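Local coordinates for protein mucus binding proteinn (Lactobacillus reuteri, PDB 4MT5) that probably binds mucins at the bacterial cell surface, this chain being Mub repeat V of a longer peptidoglycan-anchored protein and having a ubiquitin-like beta-grasp fold, at residues T102-S107 with P150-Y155; N163-T168 with I174-V179. All coordinates share one frame; numbering follows the deposited sequence.

Contact 1. Residues T102-S107 with P150-Y155; sequences TVQPDS and PAVEGY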
loop_
_atom_site.group_PDB
_atom_site.type_symbol
_atom_site.label_atom_id
_atom_site.label_comp_id
_atom_site.label_asym_id
_atom_site.label_seq_id
_atom_site.Cartn_x
_atom_site.Cartn_y
_atom_site.Cartn_z
ATOM N N THR A 102 -36.177 -9.957 -21.340
ATOM C CA THR A 102 -35.753 -8.546 -21.252
ATOM C C THR A 102 -36.829 -7.534 -21.685
ATOM O O THR A 102 -37.177 -7.473 -22.867
ATOM C CB THR A 102 -34.446 -8.278 -22.084
ATOM O OG1 THR A 102 -33.373 -9.100 -21.606
ATOM C CG2 THR A 102 -34.031 -6.813 -21.997
ATOM N N VAL A 103 -37.331 -6.729 -20.742
ATOM C CA VAL A 103 -38.326 -5.688 -21.062
ATOM C C VAL A 103 -37.754 -4.264 -21.076
ATOM O O VAL A 103 -38.312 -3.372 -21.721
ATOM C CB VAL A 103 -39.587 -5.752 -20.147
ATOM C CG1 VAL A 103 -40.246 -7.111 -20.253
ATOM C CG2 VAL A 103 -39.238 -5.446 -18.692
ATOM N N GLN A 104 -36.644 -4.066 -20.362
ATOM C CA GLN A 104 -35.919 -2.787 -20.328
ATOM C C GLN A 104 -34.421 -3.071 -20.168
ATOM O O GLN A 104 -34.053 -4.025 -19.469
ATOM C CB GLN A 104 -36.416 -1.908 -19.166
ATOM C CG GLN A 104 -37.771 -1.221 -19.387
ATOM C CD GLN A 104 -37.656 0.072 -20.176
ATOM O OE1 GLN A 104 -37.494 1.144 -19.599
ATOM N NE2 GLN A 104 -37.733 -0.025 -21.500
ATOM N N PRO A 105 -33.553 -2.256 -20.811
ATOM C CA PRO A 105 -32.099 -2.460 -20.684
ATOM C C PRO A 105 -31.635 -2.351 -19.234
ATOM O O PRO A 105 -32.227 -1.599 -18.463
ATOM C CB PRO A 105 -31.506 -1.334 -21.535
ATOM C CG PRO A 105 -32.587 -0.316 -21.651
ATOM C CD PRO A 105 -33.871 -1.096 -21.660
ATOM N N ASP A 106 -30.610 -3.113 -18.866
ATOM C CA ASP A 106 -30.100 -3.107 -17.489
ATOM C C ASP A 106 -29.608 -1.730 -17.023
ATOM O O ASP A 106 -29.021 -0.963 -17.795
ATOM C CB ASP A 106 -28.958 -4.118 -17.320
ATOM C CG ASP A 106 -29.444 -5.547 -17.184
ATOM O OD1 ASP A 106 -30.622 -5.751 -16.814
ATOM O OD2 ASP A 106 -28.635 -6.473 -17.434
ATOM N N SER A 107 -29.864 -1.420 -15.756
ATOM C CA SER A 107 -29.204 -0.299 -15.110
ATOM C C SER A 107 -27.948 -0.840 -14.456
ATOM O O SER A 107 -27.994 -1.801 -13.674
ATOM C CB SER A 107 -30.086 0.351 -14.047
ATOM O OG SER A 107 -29.361 1.344 -13.333
ATOM N N PRO A 150 -38.156 2.180 -14.753
ATOM C CA PRO A 150 -38.769 2.998 -15.804
ATOM C C PRO A 150 -40.211 2.551 -16.113
ATOM O O PRO A 150 -40.623 1.446 -15.745
ATOM C CB PRO A 150 -37.865 2.758 -17.016
ATOM C CG PRO A 150 -36.697 1.975 -16.518
ATOM C CD PRO A 150 -37.149 1.259 -15.298
ATOM N N ALA A 151 -40.968 3.416 -16.781
ATOM C CA ALA A 151 -42.363 3.136 -17.096
ATOM C C ALA A 151 -42.473 2.396 -18.416
ATOM O O ALA A 151 -41.969 2.856 -19.445
ATOM C CB ALA A 151 -43.175 4.427 -17.148
ATOM N N VAL A 152 -43.122 1.236 -18.369
ATOM C CA VAL A 152 -43.468 0.494 -19.572
ATOM C C VAL A 152 -44.986 0.392 -19.615
ATOM O O VAL A 152 -45.597 -0.240 -18.751
ATOM C CB VAL A 152 -42.850 -0.918 -19.575
ATOM C CG1 VAL A 152 -42.952 -1.536 -20.959
ATOM C CG2 VAL A 152 -41.402 -0.859 -19.137
ATOM N N GLU A 153 -45.598 1.044 -20.597
ATOM C CA GLU A 153 -47.047 1.007 -20.715
ATOM C C GLU A 153 -47.456 -0.409 -21.058
ATOM O O GLU A 153 -46.857 -1.049 -21.921
ATOM C CB GLU A 153 -47.541 1.981 -21.784
ATOM C CG GLU A 153 -46.766 1.896 -23.087
ATOM C CD GLU A 153 -47.346 2.780 -24.170
ATOM O OE1 GLU A 153 -46.655 2.975 -25.198
ATOM O OE2 GLU A 153 -48.487 3.273 -23.993
ATOM N N GLY A 154 -48.465 -0.905 -20.359
ATOM C CA GLY A 154 -48.932 -2.259 -20.570
ATOM C C GLY A 154 -48.483 -3.151 -19.439
ATOM O O GLY A 154 -48.966 -4.277 -19.294
ATOM N N TYR A 155 -47.555 -2.644 -18.630
ATOM C CA TYR A 155 -47.050 -3.394 -17.477
ATOM C C TYR A 155 -46.943 -2.525 -16.222
ATOM O O TYR A 155 -46.932 -1.296 -16.309
ATOM C CB TYR A 155 -45.681 -4.010 -17.790
ATOM C CG TYR A 155 -45.658 -4.937 -18.991
ATOM C CD1 TYR A 155 -45.791 -6.315 -18.835
ATOM C CD2 TYR A 155 -45.488 -4.434 -20.276
ATOM C CE1 TYR A 155 -45.759 -7.161 -19.926
ATOM C CE2 TYR A 155 -45.458 -5.273 -21.372
ATOM C CZ TYR A 155 -45.591 -6.635 -21.192
ATOM O OH TYR A 155 -45.564 -7.467 -22.288
#
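Gln104 of segment 102-107 reaches to the loop of residues 150-155 and touches it at two points, Val152 with its aliphatic stem and Pro150 with its amide oxygen. Its CG turns away from the carbonyl carbon, beside the backbone N (chi1 -76°), and a further bend at chi2 carries the amide across toward the proline. The closely packed part is small: Gln104 CG lies 3.7 Å from Val152 CG2, while Gln104 OE1 lies beside CB and CG of Pro150. The other end of the amide turns back to the residue before it, where Gln104 NE2 makes a weak hydrogen bond of 3.4 Å to Val103 O. An alanine here is likely to open a gap between segment 102-107 and the loop at Val152 and Pro150, and leave Val103 O without that weak donor. Away from the glutamine the contact is loose: the side chains of Val103 and Tyr155 stay more than 5 Å from the other segment, Tyr155 being exposed to solvent. A type II turn from Val152 to Tyr155, closed by Tyr155 N to Val152 O at 3.1 Å, turns the loop into strand 155-157. Tyr180 lies against Val103, Val152 and Tyr155. The direct contact is thus mainly apolar and shallow, a surface contact, while the hydroxyl of Tyr180, hydrogen-bonded to Pro150 O, adds a polar tie to the loop.

Contact 2. Residues N163-T168 with I174-V179; sequences NEFTVT and IVKTVV
Strand 165-167, which bears Phe165 and Val167, runs nearly antiparallel to strand 174-179 at 162°, with the axes 11.1 Å apart, a spacing that leaves the contact to side chains rather than main-chain pairing. Ile174 is the central piece. Its chain is extended at chi2 (-173°), which pushes the terminal methyl forward to the aromatic residue: Ile174 CD1 sits 3.7 Å from both Phe165 CD2 and Phe165 CB, approaching the ring obliquely near its attachment to CB. The same methyl also meets Val167, two residues on, with Val167 CG1 4.2 Å from Ile174 CD1, so one apolar tip serves two residues of the opposing strand. Lys176 crosses the phenylalanine at about a right angle, its methylene Lys176 CE coming to the ring edge, near the ring plane, 3.9 Å from Phe165 CE2. The aliphatic part of the lysine therefore extends the apolar contact along the ring, Phe165 and Lys176 both being partly exposed. Behind these side chains each strand belongs to a different sheet: Phe165 and Val167 pair through the backbone with Phe144 and Lys142 of strand 142-148, whereas Ile174 and Lys176 pair with strand 85-96, making this a face-to-face packing of a two-stranded sheet on the large mixed one.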
loop_
_atom_site.group_PDB
_atom_site.type_symbol
_atom_site.label_atom_id
_atom_site.label_comp_id
_atom_site.label_asym_id
_atom_site.label_seq_id
_atom_site.Cartn_x
_atom_site.Cartn_y
_atom_site.Cartn_z
ATOM N N ASN A 163 -33.946 0.551 -3.688
ATOM C CA ASN A 163 -33.450 1.517 -2.708
ATOM C C ASN A 163 -32.050 2.066 -2.931
ATOM O O ASN A 163 -31.385 1.788 -3.932
ATOM C CB ASN A 163 -33.494 0.893 -1.310
ATOM C CG ASN A 163 -34.887 0.468 -0.914
ATOM O OD1 ASN A 163 -35.837 0.659 -1.674
ATOM N ND2 ASN A 163 -35.020 -0.112 0.276
ATOM N N GLU A 164 -31.617 2.872 -1.973
ATOM C CA GLU A 164 -30.215 3.205 -1.858
ATOM C C GLU A 164 -29.570 2.064 -1.111
ATOM O O GLU A 164 -30.206 1.412 -0.271
ATOM C CB GLU A 164 -30.018 4.465 -1.039
ATOM C CG GLU A 164 -30.379 5.740 -1.728
ATOM C CD GLU A 164 -30.057 6.925 -0.850
ATOM O OE1 GLU A 164 -30.138 6.778 0.394
ATOM O OE2 GLU A 164 -29.703 7.993 -1.398
ATOM N N PHE A 165 -28.305 1.832 -1.425
ATOM C CA PHE A 165 -27.496 0.861 -0.718
ATOM C C PHE A 165 -26.109 1.470 -0.516
ATOM O O PHE A 165 -25.552 2.096 -1.431
ATOM C CB PHE A 165 -27.423 -0.452 -1.509
ATOM C CG PHE A 165 -28.567 -1.397 -1.233
ATOM C CD1 PHE A 165 -29.101 -1.514 0.051
ATOM C CD2 PHE A 165 -29.111 -2.168 -2.254
ATOM C CE1 PHE A 165 -30.153 -2.388 0.314
ATOM C CE2 PHE A 165 -30.169 -3.045 -2.003
ATOM C CZ PHE A 165 -30.688 -3.154 -0.716
ATOM N N THR A 166 -25.572 1.323 0.692
ATOM C CA THR A 166 -24.232 1.805 0.980
ATOM C C THR A 166 -23.260 0.641 0.842
ATOM O O THR A 166 -23.567 -0.480 1.252
ATOM C CB THR A 166 -24.117 2.416 2.395
ATOM O OG1 THR A 166 -24.998 3.541 2.510
ATOM C CG2 THR A 166 -22.692 2.888 2.656
ATOM N N VAL A 167 -22.094 0.902 0.251
ATOM C CA VAL A 167 -21.094 -0.141 0.066
ATOM C C VAL A 167 -19.698 0.310 0.521
ATOM O O VAL A 167 -19.348 1.485 0.416
ATOM C CB VAL A 167 -21.055 -0.613 -1.403
ATOM C CG1 VAL A 167 -22.342 -1.327 -1.758
ATOM C CG2 VAL A 167 -20.836 0.563 -2.330
ATOM N N THR A 168 -18.918 -0.632 1.046
ATOM C CA THR A 168 -17.528 -0.388 1.415
ATOM C C THR A 168 -16.649 -1.110 0.395
ATOM O O THR A 168 -17.168 -1.829 -0.458
ATOM C CB THR A 168 -17.223 -0.938 2.818
ATOM O OG1 THR A 168 -17.254 -2.371 2.784
ATOM C CG2 THR A 168 -18.214 -0.404 3.839
ATOM N N ILE A 174 -23.897 -5.920 -6.338
ATOM C CA ILE A 174 -25.334 -5.903 -6.131
ATOM C C ILE A 174 -26.128 -6.347 -7.359
ATOM O O ILE A 174 -26.045 -5.737 -8.426
ATOM C CB ILE A 174 -25.802 -4.537 -5.624
ATOM C CG1 ILE A 174 -25.237 -4.307 -4.217
ATOM C CG2 ILE A 174 -27.326 -4.463 -5.631
ATOM C CD1 ILE A 174 -25.764 -3.060 -3.537
ATOM N N VAL A 175 -26.878 -7.435 -7.199
ATOM C CA VAL A 175 -27.733 -7.929 -8.270
ATOM C C VAL A 175 -29.187 -7.970 -7.813
ATOM O O VAL A 175 -29.560 -8.711 -6.895
ATOM C CB VAL A 175 -27.301 -9.318 -8.769
ATOM C CG1 VAL A 175 -27.810 -9.542 -10.190
ATOM C CG2 VAL A 175 -25.785 -9.453 -8.723
ATOM N N LYS A 176 -29.996 -7.150 -8.466
ATOM C CA LYS A 176 -31.384 -6.963 -8.094
ATOM C C LYS A 176 -32.223 -7.013 -9.364
ATOM O O LYS A 176 -31.909 -6.345 -10.356
ATOM C CB LYS A 176 -31.555 -5.607 -7.412
ATOM C CG LYS A 176 -32.129 -5.653 -6.015
ATOM C CD LYS A 176 -31.322 -6.506 -5.069
ATOM C CE LYS A 176 -31.769 -6.220 -3.633
ATOM N NZ LYS A 176 -31.258 -7.194 -2.619
ATOM N N THR A 177 -33.299 -7.797 -9.323
ATOM C CA THR A 177 -34.160 -8.010 -10.485
ATOM C C THR A 177 -35.556 -7.394 -10.313
ATOM O O THR A 177 -36.200 -7.587 -9.281
ATOM C CB THR A 177 -34.288 -9.512 -10.771
ATOM O OG1 THR A 177 -32.977 -10.063 -10.962
ATOM C CG2 THR A 177 -35.120 -9.751 -12.011
ATOM N N VAL A 178 -36.007 -6.645 -11.320
ATOM C CA VAL A 178 -37.363 -6.089 -11.330
ATOM C C VAL A 178 -38.265 -6.834 -12.324
ATOM O O VAL A 178 -37.925 -6.956 -13.506
ATOM C CB VAL A 178 -37.365 -4.598 -11.711
ATOM C CG1 VAL A 178 -38.692 -3.957 -11.341
ATOM C CG2 VAL A 178 -36.250 -3.884 -11.024
ATOM N N VAL A 179 -39.412 -7.321 -11.848
ATOM C CA VAL A 179 -40.345 -8.071 -12.697
ATOM C C VAL A 179 -41.594 -7.258 -13.025
ATOM O O VAL A 179 -42.290 -6.773 -12.134
ATOM C CB VAL A 179 -40.777 -9.414 -12.069
ATOM C CG1 VAL A 179 -41.635 -10.185 -13.044
ATOM C CG2 VAL A 179 -39.573 -10.240 -11.683
#

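In the fold
From the N terminus the chain first builds the mucin binding domain of residues 2-72, which holds neither contact. It then runs through strand 85-96, strand 104-120, several short strands and strand 142-148 before contact 1 closes this long excursion at the loop of residues 150-155. Strands 155-157 and 161-167 follow, and contact 2 closes the short connection of residues 169-173 into strand 174-182. The two closures come in series, neither nested nor crossed. Their centres lie about 17 Å apart and their nearest atoms about 6 Å. Strand 174-182 relates them, supplying one side of contact 2 and, further along, Tyr180 beside contact 1; both fall within the Muc B2-like part of the repeat.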